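Local coordinates for protein DNA ligase (Aquifex aeolicus, PDB 3QWU) that probably acts as an ATP-dependent nucleic acid ligase, and binds adenosine and a calcium ion, at residues T307-K312 / E338-Y343; I317-L322 / L346-V351. All blocks are in the same frame, centred on the assembly; numbering follows the deposited sequence.

Contacts 1 and 2 belong to one small alpha/beta unit in the C-terminal part of the ligase, away from the adenosine pocket and the calcium site. Their centres are 14 Å apart and their segments alternate along the chain: strand 303-310, helix 313-325, strand 330-340, strand 343-352. The last strand runs between the other two, antiparallel to both. Contact 1 takes in the end of strand 303-310 and the hairpin turn, while contact 2 packs helix 313-325 against the middle strand, 343-352. They meet directly where Cys308 O lies 2.7 Å from Leu346 N, a probable hydrogen bond, and where Phe310 CE1 packs on Leu346 CB at 3.8 Å.

Contact 1 of 2, residues T307-K312 / E338-Y343; sequences TCKFRK and EKEGDY
Strand 330-340 reverses into strand 343-352 through a type II' turn from Glu340 to Tyr343, a tight beta hairpin closed by Glu340 N to Tyr343 O (2.7 Å) and Tyr343 N to Glu340 O (2.9 Å). Gly341, at positive phi, takes the first corner. The end of strand 303-310 lies alongside the beginning of the second hairpin strand, with the CA atoms of Arg311 and Tyr343 4.8 Å apart. Tyr343 carries the contact. Lys309 crosses its ring obliquely, its chain bent at chi3 (90°) so that the tip lies over one face. Lys309 CE makes a CH-pi contact 3.5 Å from the centroid of the Tyr343 ring. A cation-pi interaction places Lys309 NZ 4.0 Å from the same Tyr343 centroid. Phe310 O sits at the edge of the same ring. Phe310 starts away from the hairpin at CB, and its ring packs on Ala316 and Leu319 of helix 313-325. Arg311 runs side by side with Tyr343, their guanidinium and ring planes 35° apart. The phenol end reaches helix 106-115, where Tyr343 OH hydrogen-bonds Asp114, so this surface contact also ties the sheet to that helix. The aliphatic stem of Arg311 brings CG to 3.6 Å from Tyr343 CE1.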
loop_
_atom_site.group_PDB
_atom_site.type_symbol
_atom_site.label_atom_id
_atom_site.label_comp_id
_atom_site.label_asym_id
_atom_site.label_seq_id
_atom_site.Cartn_x
_atom_site.Cartn_y
_atom_site.Cartn_z
ATOM N N THR A 307 26.566 4.366 8.560
ATOM C CA THR A 307 27.960 4.428 9.003
ATOM C C THR A 307 28.293 3.326 9.993
ATOM O O THR A 307 27.541 3.055 10.891
ATOM C CB THR A 307 28.344 5.824 9.595
ATOM O OG1 THR A 307 29.743 5.832 9.967
ATOM C CG2 THR A 307 27.521 6.169 10.825
ATOM N N CYS A 308 29.410 2.653 9.822
ATOM C CA CYS A 308 29.749 1.539 10.719
ATOM C C CYS A 308 31.248 1.263 10.698
ATOM O O CYS A 308 31.961 1.785 9.849
ATOM C CB CYS A 308 28.922 0.311 10.361
ATOM S SG CYS A 308 29.150 -0.235 8.641
ATOM N N LYS A 309 31.714 0.488 11.678
ATOM C CA LYS A 309 33.165 0.284 11.997
ATOM C C LYS A 309 33.618 -1.163 11.851
ATOM O O LYS A 309 32.923 -2.057 12.313
ATOM C CB LYS A 309 33.367 0.573 13.466
ATOM C CG LYS A 309 34.055 1.788 13.809
ATOM C CD LYS A 309 33.815 2.063 15.312
ATOM C CE LYS A 309 34.877 1.418 16.195
ATOM N NZ LYS A 309 34.700 1.659 17.659
ATOM N N PHE A 310 34.795 -1.402 11.308
ATOM C CA PHE A 310 35.302 -2.762 11.228
ATOM C C PHE A 310 36.698 -2.874 11.783
ATOM O O PHE A 310 37.460 -1.934 11.701
ATOM C CB PHE A 310 35.379 -3.288 9.805
ATOM C CG PHE A 310 34.107 -3.273 9.081
ATOM C CD1 PHE A 310 33.531 -2.075 8.700
ATOM C CD2 PHE A 310 33.509 -4.463 8.696
ATOM C CE1 PHE A 310 32.337 -2.053 7.987
ATOM C CE2 PHE A 310 32.330 -4.465 7.954
ATOM C CZ PHE A 310 31.725 -3.264 7.611
ATOM N N ARG A 311 37.019 -4.051 12.309
ATOM C CA ARG A 311 38.387 -4.435 12.664
ATOM C C ARG A 311 39.204 -4.748 11.403
ATOM O O ARG A 311 40.399 -4.427 11.345
ATOM C CB ARG A 311 38.366 -5.632 13.610
ATOM C CG ARG A 311 37.455 -5.374 14.822
ATOM C CD ARG A 311 37.633 -6.365 15.917
ATOM N NE ARG A 311 38.788 -6.031 16.741
ATOM C CZ ARG A 311 39.224 -6.761 17.769
ATOM N NH1 ARG A 311 40.299 -6.351 18.438
ATOM N NH2 ARG A 311 38.600 -7.884 18.124
ATOM N N LYS A 312 38.547 -5.302 10.379
ATOM C CA LYS A 312 39.220 -5.637 9.146
ATOM C C LYS A 312 38.625 -4.900 7.956
ATOM O O LYS A 312 37.406 -4.933 7.746
ATOM C CB LYS A 312 39.063 -7.120 8.864
ATOM C CG LYS A 312 39.741 -8.047 9.828
ATOM C CD LYS A 312 40.107 -9.368 9.101
ATOM C CE LYS A 312 40.717 -10.434 10.048
ATOM N NZ LYS A 312 41.020 -11.690 9.280
ATOM N N GLU A 338 38.102 4.492 5.663
ATOM C CA GLU A 338 39.266 5.140 6.256
ATOM C C GLU A 338 39.654 4.501 7.605
ATOM O O GLU A 338 38.790 4.269 8.457
ATOM C CB GLU A 338 38.890 6.585 6.566
ATOM C CG GLU A 338 39.339 7.663 5.629
ATOM C CD GLU A 338 39.251 9.018 6.343
ATOM O OE1 GLU A 338 38.191 9.315 6.967
ATOM O OE2 GLU A 338 40.254 9.761 6.321
ATOM N N LYS A 339 40.938 4.270 7.836
ATOM C CA LYS A 339 41.382 3.969 9.185
ATOM C C LYS A 339 40.888 5.033 10.163
ATOM O O LYS A 339 40.821 6.208 9.839
ATOM C CB LYS A 339 42.897 3.895 9.270
ATOM C CG LYS A 339 43.372 3.094 10.461
ATOM C CD LYS A 339 43.293 1.610 10.168
ATOM C CE LYS A 339 43.737 0.790 11.364
ATOM N NZ LYS A 339 42.699 0.879 12.404
ATOM N N GLU A 340 40.505 4.597 11.353
ATOM C CA GLU A 340 39.984 5.476 12.385
ATOM C C GLU A 340 40.236 4.722 13.681
ATOM O O GLU A 340 39.585 3.703 13.955
ATOM C CB GLU A 340 38.496 5.732 12.144
ATOM C CG GLU A 340 37.831 6.744 13.083
ATOM C CD GLU A 340 36.300 6.666 13.032
ATOM O OE1 GLU A 340 35.715 5.955 13.899
ATOM O OE2 GLU A 340 35.689 7.301 12.123
ATOM N N GLY A 341 41.241 5.172 14.435
ATOM C CA GLY A 341 41.705 4.453 15.616
ATOM C C GLY A 341 42.263 3.138 15.137
ATOM O O GLY A 341 43.061 3.123 14.180
ATOM N N ASP A 342 41.833 2.053 15.787
ATOM C CA ASP A 342 42.127 0.655 15.363
ATOM C C ASP A 342 41.064 0.016 14.434
ATOM O O ASP A 342 41.133 -1.196 14.149
ATOM C CB ASP A 342 42.258 -0.267 16.582
ATOM C CG ASP A 342 43.601 -0.161 17.256
ATOM O OD1 ASP A 342 44.596 0.132 16.543
ATOM O OD2 ASP A 342 43.657 -0.396 18.492
ATOM N N TYR A 343 40.108 0.814 13.958
ATOM C CA TYR A 343 39.032 0.310 13.103
ATOM C C TYR A 343 39.034 1.021 11.772
ATOM O O TYR A 343 39.457 2.168 11.664
ATOM C CB TYR A 343 37.676 0.513 13.767
ATOM C CG TYR A 343 37.549 -0.219 15.072
ATOM C CD1 TYR A 343 37.024 -1.505 15.129
ATOM C CD2 TYR A 343 37.971 0.367 16.259
ATOM C CE1 TYR A 343 36.920 -2.198 16.349
ATOM C CE2 TYR A 343 37.857 -0.322 17.503
ATOM C CZ TYR A 343 37.331 -1.607 17.537
ATOM O OH TYR A 343 37.240 -2.291 18.741
#

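Contact 2 of 2, residues I317-L322 / L346-V351; sequences IALLEL and LEFDKV
Leu319 and Leu346 both hold CG anti to the backbone N, whereas Leu320 turns CG beside its N (chi1 -68°) and Phe348 sets CG between N and the carbonyl carbon (chi1 71°). These torsions bring the branches of two leucines on helix 313-325 down to strand 343-352, the central strand of a split beta-alpha-beta arrangement: the helix connects the parallel outer strands 303-310 and 330-340 and covers one face of the sheet. The axes of segments 317-322 and 346-351 approach to 10.5 Å and run nearly parallel, 16° apart. Leu346 and Phe348, two residues apart, both point toward the helix, while Glu347 between them points away and forms a salt bridge with Arg336.

The packing is entirely apolar and is carried by leucine methyls, against Leu346 and the root and ring of Phe348. Leu319 crosses Leu346 obliquely, tip to tip, their CD2 atoms 4.1 Å apart. The same methyl, Leu319 CD2, approaches Phe348 CE1 at 4.2 Å, an oblique meeting with the ring. One residue on, Leu320 leaves the helix at a slant, but its end comes back to the strand, where Leu320 and Phe348 overlap alongside, pointing opposite ways. Leu320 CD2 also touches Leu346 CD2 at 4.2 Å, so Leu346 CD2 is touched by both helix leucines.

Neighbours complete this buried layer. Leu320 and Phe348 each pack on Val332 of strand 330-340, Leu319 and Phe348 touch Pro139, and the Phe348 ring meets that of Phe306 on strand 303-310 with the two planes nearly parallel. All three strands thus contribute to the core beneath the helix. At the root of the aromatic side chain, Leu320 CD2 rests 4.0 Å from Phe348 CB and 4.1 Å from Phe348 CG.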
loop_
_atom_site.group_PDB
_atom_site.type_symbol
_atom_site.label_atom_id
_atom_site.label_comp_id
_atom_site.label_asym_id
_atom_site.label_seq_id
_atom_site.Cartn_x
_atom_site.Cartn_y
_atom_site.Cartn_z
ATOM N N ILE A 317 34.681 -4.224 2.815
ATOM C CA ILE A 317 34.516 -4.433 1.372
ATOM C C ILE A 317 33.524 -5.568 1.154
ATOM O O ILE A 317 32.612 -5.425 0.355
ATOM C CB ILE A 317 35.852 -4.725 0.621
ATOM C CG1 ILE A 317 36.699 -3.440 0.518
ATOM C CG2 ILE A 317 35.608 -5.310 -0.815
ATOM C CD1 ILE A 317 36.261 -2.441 -0.572
ATOM N N ALA A 318 33.679 -6.668 1.898
ATOM C CA ALA A 318 32.753 -7.800 1.798
ATOM C C ALA A 318 31.320 -7.376 2.137
ATOM O O ALA A 318 30.350 -7.867 1.506
ATOM C CB ALA A 318 33.195 -8.951 2.690
ATOM N N LEU A 319 31.168 -6.458 3.100
ATOM C CA LEU A 319 29.830 -5.977 3.432
ATOM C C LEU A 319 29.194 -5.200 2.266
ATOM O O LEU A 319 28.050 -5.466 1.949
ATOM C CB LEU A 319 29.792 -5.139 4.713
ATOM C CG LEU A 319 28.374 -4.550 4.874
ATOM C CD1 LEU A 319 27.423 -5.609 5.487
ATOM C CD2 LEU A 319 28.375 -3.287 5.659
ATOM N N LEU A 320 29.906 -4.237 1.673
ATOM C CA LEU A 320 29.431 -3.546 0.448
ATOM C C LEU A 320 28.985 -4.518 -0.608
ATOM O O LEU A 320 27.920 -4.341 -1.212
ATOM C CB LEU A 320 30.505 -2.653 -0.198
ATOM C CG LEU A 320 30.895 -1.410 0.612
ATOM C CD1 LEU A 320 32.064 -0.710 -0.020
ATOM C CD2 LEU A 320 29.742 -0.432 0.813
ATOM N N GLU A 321 29.814 -5.530 -0.860
ATOM C CA GLU A 321 29.505 -6.500 -1.918
ATOM C C GLU A 321 28.261 -7.328 -1.531
ATOM O O GLU A 321 27.393 -7.603 -2.382
ATOM C CB GLU A 321 30.739 -7.357 -2.268
ATOM C CG GLU A 321 31.886 -6.501 -2.921
ATOM C CD GLU A 321 33.146 -7.287 -3.348
ATOM O OE1 GLU A 321 33.397 -8.409 -2.838
ATOM O OE2 GLU A 321 33.910 -6.755 -4.193
ATOM N N LEU A 322 28.129 -7.680 -0.251
ATOM C CA LEU A 322 26.884 -8.335 0.173
ATOM C C LEU A 322 25.639 -7.452 -0.103
ATOM O O LEU A 322 24.656 -7.904 -0.699
ATOM C CB LEU A 322 26.927 -8.774 1.639
ATOM C CG LEU A 322 25.627 -9.489 2.032
ATOM C CD1 LEU A 322 25.408 -10.697 1.065
ATOM C CD2 LEU A 322 25.551 -9.883 3.523
ATOM N N LEU A 346 33.448 2.778 7.869
ATOM C CA LEU A 346 32.720 2.745 6.594
ATOM C C LEU A 346 31.495 3.648 6.639
ATOM O O LEU A 346 30.718 3.619 7.602
ATOM C CB LEU A 346 32.273 1.348 6.232
ATOM C CG LEU A 346 31.508 1.213 4.911
ATOM C CD1 LEU A 346 32.394 1.532 3.697
ATOM C CD2 LEU A 346 30.975 -0.189 4.837
ATOM N N GLU A 347 31.335 4.449 5.593
ATOM C CA GLU A 347 30.116 5.229 5.397
ATOM C C GLU A 347 29.631 4.924 4.016
ATOM O O GLU A 347 30.417 4.932 3.089
ATOM C CB GLU A 347 30.373 6.747 5.470
ATOM C CG GLU A 347 30.802 7.298 6.814
ATOM C CD GLU A 347 30.796 8.825 6.845
ATOM O OE1 GLU A 347 30.134 9.469 5.998
ATOM O OE2 GLU A 347 31.458 9.385 7.747
ATOM N N PHE A 348 28.338 4.691 3.851
ATOM C CA PHE A 348 27.835 4.413 2.516
ATOM C C PHE A 348 26.383 4.816 2.350
ATOM O O PHE A 348 25.647 4.977 3.328
ATOM C CB PHE A 348 28.060 2.934 2.135
ATOM C CG PHE A 348 27.189 1.972 2.878
ATOM C CD1 PHE A 348 27.603 1.422 4.083
ATOM C CD2 PHE A 348 25.949 1.573 2.350
ATOM C CE1 PHE A 348 26.782 0.509 4.780
ATOM C CE2 PHE A 348 25.134 0.663 3.037
ATOM C CZ PHE A 348 25.530 0.148 4.252
ATOM N N ASP A 349 25.999 4.966 1.084
ATOM C CA ASP A 349 24.680 5.375 0.725
ATOM C C ASP A 349 23.862 4.223 0.119
ATOM O O ASP A 349 24.385 3.443 -0.686
ATOM C CB ASP A 349 24.797 6.536 -0.261
ATOM C CG ASP A 349 25.327 7.831 0.400
ATOM O OD1 ASP A 349 25.321 7.953 1.665
ATOM O OD2 ASP A 349 25.709 8.762 -0.360
ATOM N N LYS A 350 22.604 4.084 0.550
ATOM C CA LYS A 350 21.610 3.348 -0.226
ATOM C C LYS A 350 20.812 4.435 -0.981
ATOM O O LYS A 350 20.137 5.266 -0.363
ATOM C CB LYS A 350 20.688 2.462 0.658
ATOM C CG LYS A 350 21.385 1.240 1.327
ATOM C CD LYS A 350 20.533 0.515 2.431
ATOM C CE LYS A 350 21.484 -0.146 3.502
ATOM N NZ LYS A 350 20.904 -1.259 4.305
ATOM N N VAL A 351 20.977 4.470 -2.299
ATOM C CA VAL A 351 20.295 5.400 -3.195
ATOM C C VAL A 351 19.069 4.679 -3.735
ATOM O O VAL A 351 19.226 3.642 -4.386
ATOM C CB VAL A 351 21.209 5.801 -4.431
ATOM C CG1 VAL A 351 20.457 6.690 -5.436
ATOM C CG2 VAL A 351 22.551 6.475 -3.974
#